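Local coordinates for protein possible adhesin (Caldicellulosiruptor kronotskyensis, PDB 4WA0) that probably mediates attachment of this extreme thermophile to cellulose, being the C-terminal beta-helix domain of a tapirin, and binds a magnesium ion, at residues Ala43-Asp48 / Asn69-Arg74; Thr25-Ser30 / Thr334-Met339; Val73-Tyr78 / Asp96-Tyr101. All blocks are in the same frame, centred on the assembly; numbering follows the deposited sequence.

Interaction 1: residues Ala43-Asp48 / Asn69-Arg74; sequences AVFNID and NNIVVR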
loop_
_atom_site.group_PDB
_atom_site.type_symbol
_atom_site.label_atom_id
_atom_site.label_comp_id
_atom_site.label_asym_id
_atom_site.label_seq_id
_atom_site.Cartn_x
_atom_site.Cartn_y
_atom_site.Cartn_z
ATOM N N ALA A 43 -5.314 -6.931 5.904
ATOM C CA ALA A 43 -5.454 -5.643 5.184
ATOM C C ALA A 43 -6.484 -5.798 4.083
ATOM O O ALA A 43 -6.324 -6.610 3.204
ATOM C CB ALA A 43 -4.133 -5.183 4.631
ATOM N N VAL A 44 -7.458 -4.899 4.086
ATOM C CA VAL A 44 -8.434 -4.793 3.010
ATOM C C VAL A 44 -8.458 -3.345 2.522
ATOM O O VAL A 44 -8.908 -2.456 3.219
ATOM C CB VAL A 44 -9.840 -5.246 3.426
ATOM C CG1 VAL A 44 -10.759 -5.080 2.230
ATOM C CG2 VAL A 44 -9.872 -6.673 3.846
ATOM N N PHE A 45 -7.872 -3.110 1.343
ATOM C CA PHE A 45 -7.736 -1.764 0.802
ATOM C C PHE A 45 -8.509 -1.666 -0.512
ATOM O O PHE A 45 -8.462 -2.585 -1.394
ATOM C CB PHE A 45 -6.264 -1.459 0.497
ATOM C CG PHE A 45 -5.298 -1.443 1.659
ATOM C CD1 PHE A 45 -5.679 -1.454 3.004
ATOM C CD2 PHE A 45 -3.928 -1.379 1.375
ATOM C CE1 PHE A 45 -4.743 -1.433 4.008
ATOM C CE2 PHE A 45 -3.005 -1.342 2.389
ATOM C CZ PHE A 45 -3.405 -1.347 3.699
ATOM N N ASN A 46 -9.102 -0.505 -0.724
ATOM C CA ASN A 46 -9.583 -0.102 -2.039
ATOM C C ASN A 46 -9.103 1.343 -2.206
ATOM O O ASN A 46 -9.813 2.280 -1.779
ATOM C CB ASN A 46 -11.077 -0.199 -2.102
ATOM C CG ASN A 46 -11.646 0.259 -3.441
ATOM O OD1 ASN A 46 -11.068 -0.015 -4.514
ATOM N ND2 ASN A 46 -12.827 0.881 -3.405
ATOM N N ILE A 47 -7.887 1.513 -2.754
ATOM C CA ILE A 47 -7.200 2.776 -2.806
ATOM C C ILE A 47 -6.655 3.099 -4.151
ATOM O O ILE A 47 -6.656 2.270 -5.071
ATOM C CB ILE A 47 -6.049 2.821 -1.743
ATOM C CG1 ILE A 47 -5.001 1.738 -2.032
ATOM C CG2 ILE A 47 -6.661 2.757 -0.349
ATOM C CD1 ILE A 47 -3.891 1.639 -1.021
ATOM N N ASP A 48 -6.208 4.339 -4.322
ATOM C CA ASP A 48 -5.692 4.745 -5.606
ATOM C C ASP A 48 -4.245 4.385 -5.800
ATOM O O ASP A 48 -3.886 3.888 -6.862
ATOM C CB ASP A 48 -5.783 6.260 -5.771
ATOM C CG ASP A 48 -7.229 6.781 -5.820
ATOM O OD1 ASP A 48 -8.072 6.184 -6.491
ATOM O OD2 ASP A 48 -7.553 7.844 -5.231
ATOM N N ASN A 69 -5.867 -10.918 3.128
ATOM C CA ASN A 69 -5.554 -9.591 2.610
ATOM C C ASN A 69 -6.252 -9.485 1.297
ATOM O O ASN A 69 -6.152 -10.404 0.438
ATOM C CB ASN A 69 -4.064 -9.474 2.421
ATOM C CG ASN A 69 -3.300 -9.636 3.708
ATOM O OD1 ASN A 69 -3.550 -8.963 4.714
ATOM N ND2 ASN A 69 -2.349 -10.601 3.706
ATOM N N ASN A 70 -6.865 -8.348 1.091
ATOM C CA ASN A 70 -7.542 -8.065 -0.176
ATOM C C ASN A 70 -7.262 -6.602 -0.555
ATOM O O ASN A 70 -7.901 -5.665 -0.080
ATOM C CB ASN A 70 -9.007 -8.309 0.042
ATOM C CG ASN A 70 -9.807 -8.275 -1.230
ATOM O OD1 ASN A 70 -9.250 -8.410 -2.294
ATOM N ND2 ASN A 70 -11.150 -8.273 -1.092
ATOM N N ILE A 71 -6.271 -6.428 -1.427
ATOM C CA ILE A 71 -5.654 -5.131 -1.664
ATOM C C ILE A 71 -5.993 -4.777 -3.087
ATOM O O ILE A 71 -5.543 -5.462 -4.001
ATOM C CB ILE A 71 -4.150 -5.177 -1.367
ATOM C CG1 ILE A 71 -3.931 -5.379 0.152
ATOM C CG2 ILE A 71 -3.469 -3.952 -1.906
ATOM C CD1 ILE A 71 -2.551 -5.742 0.507
ATOM N N VAL A 72 -6.757 -3.707 -3.277
ATOM C CA VAL A 72 -7.102 -3.261 -4.601
ATOM C C VAL A 72 -6.623 -1.834 -4.737
ATOM O O VAL A 72 -6.901 -0.999 -3.872
ATOM C CB VAL A 72 -8.642 -3.318 -4.840
ATOM C CG1 VAL A 72 -9.012 -2.678 -6.139
ATOM C CG2 VAL A 72 -9.186 -4.749 -4.673
ATOM N N VAL A 73 -5.822 -1.622 -5.790
ATOM C CA VAL A 73 -5.111 -0.386 -6.042
ATOM C C VAL A 73 -5.457 0.034 -7.458
ATOM O O VAL A 73 -5.139 -0.669 -8.435
ATOM C CB VAL A 73 -3.603 -0.548 -5.839
ATOM C CG1 VAL A 73 -2.900 0.778 -6.135
ATOM C CG2 VAL A 73 -3.253 -1.051 -4.407
ATOM N N ARG A 74 -6.109 1.185 -7.573
ATOM C CA ARG A 74 -6.687 1.611 -8.836
ATOM C C ARG A 74 -5.657 2.123 -9.804
ATOM O O ARG A 74 -5.918 2.140 -11.025
ATOM C CB ARG A 74 -7.760 2.681 -8.621
ATOM C CG ARG A 74 -8.951 2.240 -7.791
ATOM C CD ARG A 74 -9.808 3.484 -7.571
ATOM N NE ARG A 74 -10.847 3.222 -6.622
ATOM C CZ ARG A 74 -11.053 3.869 -5.475
ATOM N NH1 ARG A 74 -10.353 4.920 -5.121
ATOM N NH2 ARG A 74 -12.114 3.514 -4.752
#
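Arg74, where the chain turns a corner, reaches across to Asn46 and Asp48. Its CB and CG run past the carbonyl oxygen of Ile47, Arg74 CG lying 3.6 Å from Ile47 O, while Arg74 N donates to that same oxygen. CD, anti to CA (chi2 174°), comes 3.4 Å from Asp48 OD1, and NE has Asn46 OD1 as its nearest neighbour across the contact. Asn46 O lies over one face of the guanidinium and Asp48 OD1 at its edge. Arg74 NH1 makes a salt bridge to Asp48 OD1 at 2.9 Å, meeting it from above the carboxylate plane, the two planes being 53° apart. Arg74 NH2 comes to 3.0 Å from Asn46 ND2, but both are donors and no bond joins them: NH2 bonds instead to Asn28 OD1, and Asn46 ND2 to Glu27 OE1.

The backbones are parallel, their axes 4.6 Å apart, and hydrogen bonds join them from Ala43 to Arg74. At the opposite end Asn69 OD1 accepts from Ala43 N at 2.9 Å, in the plane of its own amide carbonyl. On the buried face Phe45 CD2 packs 4.2 Å from Ile71 CG1, and Ile47 CG1 lies 4.1 Å from Val73 CG2.

These are successive coils of one beta-helix face, strand 24-27 bonded along the far edge of 44-47, strand 93-97 beside 69-73, and Ile58 of strand 56-58 packed against Asn69 and Ile71.

Interaction 2: residues Thr25-Ser30 / Thr334-Met339; sequences TVENGS and TLKYQM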
loop_
_atom_site.group_PDB
_atom_site.type_symbol
_atom_site.label_atom_id
_atom_site.label_comp_id
_atom_site.label_asym_id
_atom_site.label_seq_id
_atom_site.Cartn_x
_atom_site.Cartn_y
_atom_site.Cartn_z
ATOM N N THR A 25 -8.856 -1.673 7.348
ATOM C CA THR A 25 -9.667 -1.495 6.167
ATOM C C THR A 25 -9.538 -0.047 5.718
ATOM O O THR A 25 -9.693 0.891 6.548
ATOM C CB THR A 25 -11.155 -1.807 6.414
ATOM O OG1 THR A 25 -11.327 -3.104 6.968
ATOM C CG2 THR A 25 -11.970 -1.659 5.143
ATOM N N VAL A 26 -9.148 0.158 4.473
ATOM C CA VAL A 26 -8.951 1.543 3.958
ATOM C C VAL A 26 -9.726 1.672 2.663
ATOM O O VAL A 26 -9.532 0.876 1.723
ATOM C CB VAL A 26 -7.495 1.909 3.679
ATOM C CG1 VAL A 26 -7.391 3.374 3.189
ATOM C CG2 VAL A 26 -6.595 1.736 4.880
ATOM N N GLU A 27 -10.568 2.717 2.613
ATOM C CA GLU A 27 -11.376 3.006 1.452
ATOM C C GLU A 27 -11.063 4.371 0.967
ATOM O O GLU A 27 -11.291 5.358 1.727
ATOM C CB GLU A 27 -12.872 2.889 1.855
ATOM C CG GLU A 27 -13.885 3.377 0.831
ATOM C CD GLU A 27 -14.067 2.492 -0.369
ATOM O OE1 GLU A 27 -13.548 1.388 -0.432
ATOM O OE2 GLU A 27 -14.779 2.908 -1.292
ATOM N N ASN A 28 -10.633 4.460 -0.297
ATOM C CA ASN A 28 -10.268 5.674 -0.964
ATOM C C ASN A 28 -8.984 6.332 -0.478
ATOM O O ASN A 28 -8.351 5.905 0.479
ATOM C CB ASN A 28 -11.432 6.687 -0.973
ATOM C CG ASN A 28 -12.600 6.197 -1.843
ATOM O OD1 ASN A 28 -12.393 5.511 -2.856
ATOM N ND2 ASN A 28 -13.805 6.485 -1.426
ATOM N N GLY A 29 -8.567 7.364 -1.200
ATOM C CA GLY A 29 -7.255 7.944 -1.007
ATOM C C GLY A 29 -6.097 7.079 -1.443
ATOM O O GLY A 29 -6.287 6.057 -2.046
ATOM N N SER A 30 -4.928 7.445 -0.984
ATOM C CA SER A 30 -3.680 6.697 -1.253
ATOM C C SER A 30 -2.953 6.403 0.055
ATOM O O SER A 30 -3.252 6.999 1.115
ATOM C CB SER A 30 -2.829 7.511 -2.174
ATOM O OG SER A 30 -3.427 7.532 -3.465
ATOM N N THR A 334 -11.217 0.808 10.544
ATOM C CA THR A 334 -11.756 1.133 9.251
ATOM C C THR A 334 -11.544 2.612 9.039
ATOM O O THR A 334 -11.937 3.415 9.909
ATOM C CB THR A 334 -13.259 0.815 9.215
ATOM O OG1 THR A 334 -13.417 -0.608 9.220
ATOM C CG2 THR A 334 -13.909 1.362 8.045
ATOM N N LEU A 335 -10.887 2.954 7.948
ATOM C CA LEU A 335 -10.570 4.328 7.562
ATOM C C LEU A 335 -11.127 4.637 6.167
ATOM O O LEU A 335 -10.664 4.091 5.151
ATOM C CB LEU A 335 -9.075 4.595 7.657
ATOM C CG LEU A 335 -8.506 5.926 7.122
ATOM C CD1 LEU A 335 -9.138 7.115 7.861
ATOM C CD2 LEU A 335 -6.978 5.924 7.232
ATOM N N LYS A 336 -12.120 5.524 6.138
ATOM C CA LYS A 336 -12.647 6.014 4.887
ATOM C C LYS A 336 -12.002 7.359 4.667
ATOM O O LYS A 336 -12.249 8.322 5.402
ATOM C CB LYS A 336 -14.149 6.205 4.942
ATOM C CG LYS A 336 -14.703 6.797 3.655
ATOM C CD LYS A 336 -15.180 5.752 2.696
ATOM C CE LYS A 336 -16.572 6.022 2.164
ATOM N NZ LYS A 336 -16.658 7.162 1.225
ATOM N N TYR A 337 -11.213 7.438 3.626
ATOM C CA TYR A 337 -10.533 8.701 3.323
ATOM C C TYR A 337 -11.479 9.869 3.067
ATOM O O TYR A 337 -12.455 9.725 2.316
ATOM C CB TYR A 337 -9.623 8.537 2.114
ATOM C CG TYR A 337 -9.037 9.868 1.656
ATOM C CD1 TYR A 337 -8.058 10.492 2.395
ATOM C CD2 TYR A 337 -9.451 10.475 0.496
ATOM C CE1 TYR A 337 -7.531 11.701 1.980
ATOM C CE2 TYR A 337 -8.927 11.688 0.089
ATOM C CZ TYR A 337 -7.958 12.327 0.866
ATOM O OH TYR A 337 -7.377 13.551 0.448
ATOM N N GLN A 338 -11.159 11.044 3.633
ATOM C CA GLN A 338 -11.838 12.276 3.240
ATOM C C GLN A 338 -10.815 13.375 3.222
ATOM O O GLN A 338 -10.038 13.505 4.167
ATOM C CB GLN A 338 -12.856 12.681 4.292
ATOM C CG GLN A 338 -13.946 11.672 4.563
ATOM C CD GLN A 338 -14.950 11.619 3.401
ATOM O OE1 GLN A 338 -14.883 12.416 2.436
ATOM N NE2 GLN A 338 -15.842 10.653 3.468
HETATM N N MSE A 339 -10.840 14.192 2.178
HETATM C CA MSE A 339 -9.952 15.358 2.082
HETATM C C MSE A 339 -10.331 16.368 3.133
HETATM O O MSE A 339 -11.524 16.658 3.314
HETATM C CB MSE A 339 -10.076 16.019 0.701
HETATM C CG MSE A 339 -9.275 17.300 0.557
HETATM SE SE MSE A 339 -7.397 16.904 0.089
HETATM C CE MSE A 339 -7.365 18.299 -1.309
HETATM O O HOH W 1 -11.440 -3.022 9.633
#
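Tyr337 packs against the turn at Asn28 and Gly29, and this is the tight end of the contact. Tyr337 CB lies 3.3 Å from Asn28 O, and CG anti to the backbone N (chi1 173°) starts the ring on the side of the turn. Gly29 CA then sits over one face of the Tyr337 ring as a CH-pi contact, 4.1 Å from the ring centroid and 29° off the normal; the phi of Gly29, 69°, is one that suits glycine. Behind this, the parallel strands are joined by three nearly straight backbone bonds: Leu335 N to Thr25 O, Glu27 N to Leu335 O and Tyr337 N to Glu27 O.

The face carrying Thr25, Glu27, Thr334 and Lys336 is looser and partly exposed. Glu27 and Lys336 lie side by side, but the lysine chain is bent and adopts two conformers. In one of them Glu27 OE2 is 5.3 Å from Lys336 NZ, not in contact, so any attraction would probably be weak. The two threonine hydroxyls share a water, 2.7 Å from Thr25 OG1 and 3.1 Å from Thr334 OG1, and Thr25 OG1 also bonds to Arg67.

Strand 24-27 thus lies between 44-47 and 333-337 in one parallel face of the beta-helix, while Val26 and Leu335 point inward onto Ala11 and Ile12 of strand 10-14.

Interaction 3: residues Val73-Tyr78 / Asp96-Tyr101; sequences VRNIIY and DAKTIY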
loop_
_atom_site.group_PDB
_atom_site.type_symbol
_atom_site.label_atom_id
_atom_site.label_comp_id
_atom_site.label_asym_id
_atom_site.label_seq_id
_atom_site.Cartn_x
_atom_site.Cartn_y
_atom_site.Cartn_z
ATOM N N VAL A 73 -5.822 -1.622 -5.790
ATOM C CA VAL A 73 -5.111 -0.386 -6.042
ATOM C C VAL A 73 -5.457 0.034 -7.458
ATOM O O VAL A 73 -5.139 -0.669 -8.435
ATOM C CB VAL A 73 -3.603 -0.548 -5.839
ATOM C CG1 VAL A 73 -2.900 0.778 -6.135
ATOM C CG2 VAL A 73 -3.253 -1.051 -4.407
ATOM N N ARG A 74 -6.109 1.185 -7.573
ATOM C CA ARG A 74 -6.687 1.611 -8.836
ATOM C C ARG A 74 -5.657 2.123 -9.804
ATOM O O ARG A 74 -5.918 2.140 -11.025
ATOM C CB ARG A 74 -7.760 2.681 -8.621
ATOM C CG ARG A 74 -8.951 2.240 -7.791
ATOM C CD ARG A 74 -9.808 3.484 -7.571
ATOM N NE ARG A 74 -10.847 3.222 -6.622
ATOM C CZ ARG A 74 -11.053 3.869 -5.475
ATOM N NH1 ARG A 74 -10.353 4.920 -5.121
ATOM N NH2 ARG A 74 -12.114 3.514 -4.752
ATOM N N ASN A 75 -4.548 2.605 -9.306
ATOM C CA ASN A 75 -3.499 3.134 -10.106
ATOM C C ASN A 75 -2.198 2.357 -9.812
ATOM O O ASN A 75 -2.049 1.260 -10.311
ATOM C CB ASN A 75 -3.413 4.680 -9.988
ATOM C CG ASN A 75 -2.448 5.225 -10.966
ATOM O OD1 ASN A 75 -2.429 4.755 -12.114
ATOM N ND2 ASN A 75 -1.635 6.179 -10.573
ATOM N N ILE A 76 -1.298 2.889 -8.991
ATOM C CA ILE A 76 0.055 2.384 -8.894
ATOM C C ILE A 76 0.410 1.790 -7.524
ATOM O O ILE A 76 0.098 2.368 -6.518
ATOM C CB ILE A 76 1.074 3.505 -9.235
ATOM C CG1 ILE A 76 0.942 3.913 -10.719
ATOM C CG2 ILE A 76 2.491 3.097 -8.848
ATOM C CD1 ILE A 76 1.624 5.204 -11.145
ATOM N N ILE A 77 1.042 0.620 -7.526
ATOM C CA ILE A 77 1.812 0.096 -6.389
ATOM C C ILE A 77 3.291 0.398 -6.779
ATOM O O ILE A 77 3.796 -0.145 -7.791
ATOM C CB ILE A 77 1.585 -1.422 -6.177
ATOM C CG1 ILE A 77 0.104 -1.711 -5.812
ATOM C CG2 ILE A 77 2.490 -1.952 -5.063
ATOM C CD1 ILE A 77 -0.215 -3.111 -5.494
ATOM N N TYR A 78 3.981 1.119 -5.924
ATOM C CA TYR A 78 5.374 1.411 -6.135
ATOM C C TYR A 78 6.160 0.889 -4.997
ATOM O O TYR A 78 5.878 1.221 -3.882
ATOM C CB TYR A 78 5.578 2.903 -6.325
ATOM C CG TYR A 78 7.026 3.359 -6.436
ATOM C CD1 TYR A 78 7.847 3.406 -5.342
ATOM C CD2 TYR A 78 7.539 3.829 -7.636
ATOM C CE1 TYR A 78 9.174 3.892 -5.414
ATOM C CE2 TYR A 78 8.868 4.262 -7.728
ATOM C CZ TYR A 78 9.674 4.255 -6.622
ATOM O OH TYR A 78 10.962 4.725 -6.607
ATOM N N ASP A 96 -4.870 -6.667 -6.565
ATOM C CA ASP A 96 -5.341 -6.341 -7.899
ATOM C C ASP A 96 -4.997 -4.888 -8.148
ATOM O O ASP A 96 -5.611 -4.021 -7.470
ATOM C CB ASP A 96 -6.849 -6.581 -7.936
ATOM C CG ASP A 96 -7.430 -6.430 -9.302
ATOM O OD1 ASP A 96 -7.088 -5.433 -9.959
ATOM O OD2 ASP A 96 -8.312 -7.271 -9.691
ATOM N N ALA A 97 -3.974 -4.630 -8.995
ATOM C CA ALA A 97 -3.432 -3.308 -9.285
ATOM C C ALA A 97 -3.379 -3.029 -10.755
ATOM O O ALA A 97 -3.111 -3.917 -11.541
ATOM C CB ALA A 97 -2.037 -3.080 -8.688
ATOM N N LYS A 98 -3.570 -1.772 -11.156
ATOM C CA LYS A 98 -3.370 -1.440 -12.549
ATOM C C LYS A 98 -1.869 -1.528 -12.865
ATOM O O LYS A 98 -1.492 -2.150 -13.840
ATOM C CB LYS A 98 -3.918 -0.032 -12.870
ATOM C CG LYS A 98 -3.746 0.411 -14.300
ATOM C CD LYS A 98 -4.499 1.719 -14.489
ATOM C CE LYS A 98 -4.033 2.445 -15.725
ATOM N NZ LYS A 98 -2.608 2.878 -15.655
ATOM N N THR A 99 -1.029 -0.881 -12.087
ATOM C CA THR A 99 0.419 -0.749 -12.468
ATOM C C THR A 99 1.181 -1.141 -11.221
ATOM O O THR A 99 0.813 -0.720 -10.151
ATOM C CB THR A 99 0.799 0.637 -12.861
ATOM O OG1 THR A 99 0.058 1.081 -14.027
ATOM C CG2 THR A 99 2.316 0.779 -13.116
ATOM N N ILE A 100 2.136 -2.061 -11.325
ATOM C CA ILE A 100 3.035 -2.343 -10.176
ATOM C C ILE A 100 4.473 -2.169 -10.653
ATOM O O ILE A 100 4.816 -2.663 -11.746
ATOM C CB ILE A 100 2.775 -3.727 -9.540
ATOM C CG1 ILE A 100 3.715 -3.996 -8.351
ATOM C CG2 ILE A 100 2.844 -4.914 -10.542
ATOM C CD1 ILE A 100 3.278 -5.068 -7.427
ATOM N N TYR A 101 5.298 -1.465 -9.868
ATOM C CA TYR A 101 6.695 -1.375 -10.120
ATOM C C TYR A 101 7.416 -1.859 -8.885
ATOM O O TYR A 101 7.077 -1.404 -7.787
ATOM C CB TYR A 101 7.064 0.090 -10.368
ATOM C CG TYR A 101 8.537 0.348 -10.291
ATOM C CD1 TYR A 101 9.402 -0.134 -11.340
ATOM C CD2 TYR A 101 9.141 0.898 -9.162
ATOM C CE1 TYR A 101 10.779 0.013 -11.231
ATOM C CE2 TYR A 101 10.531 1.092 -9.092
ATOM C CZ TYR A 101 11.337 0.633 -10.102
ATOM O OH TYR A 101 12.718 0.815 -10.007
HETATM O O HOH W 2 -7.097 -2.518 -9.669
HETATM O O HOH W 3 -0.609 3.674 -13.863
#
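A water molecule lies between Asn75, Lys98 and Thr99 and is gripped by all three. It donates to Asn75 OD1 at 2.7 Å, accepts from Lys98 NZ at 2.8 Å, and bonds to Thr99 OG1 at 2.7 Å. Asn75 OD1 and Lys98 NZ are themselves 4.0 Å apart, and the water links them. Lys98 is extended until its last torsion, where chi4 of -64° bends NZ toward the water; NZ also bonds to Thr1, Asn75 ND2 to Asn49, and Thr99 OG1 to Gln118.

Both segments turn a corner here, and the register shifts by one residue between Val73-Ala97 and Ile76-Thr99, a beta bulge. Before the corner Val73 N donates to Asp96 O, whereas the return bond, Lys98 N to Val73 O, is weak at 3.3 Å. Beyond it, regular parallel pairing resumes with Thr99 N to Asn75 O, Ile77 N to Thr99 O and Tyr101 N to Ile77 O.

Inside the coil, Ile77 CD1 reaches back to Ala97 CB at 3.7 Å, and Ile77 CB lies alongside Ile100 CG1. On the other face Tyr101 CD2 rests over the Tyr78 ring, the planes inclined at 40°, with helix 217-224 also packed on Tyr78.

The chemistry therefore changes along the segments: beyond the corner buried side chains pack on both faces, while at it the polar ends are satisfied by water, Asn49, Thr1 and Gln118.

In the fold
All three contacts pair parallel coils of the same beta-helix and reach one of its faces. Strands 44-47 and 24-27 make interactions 1 and 2 neighbours there, and interaction 2 brings a strand from the far end of the sequence, 304 residues on, into that series. Interaction 3 takes over where interaction 1 ends, sharing Val73 and Arg74, and carries the pairing around the corner to the next face. It is the most buried, with an aromatic pair of which Tyr78 packs on helix 217-224. The other two are only partly buried: the outer face is polar or charged in interaction 2 but also holds valines in interaction 1. Asn28 of interaction 2 meets Arg74, shared by the others.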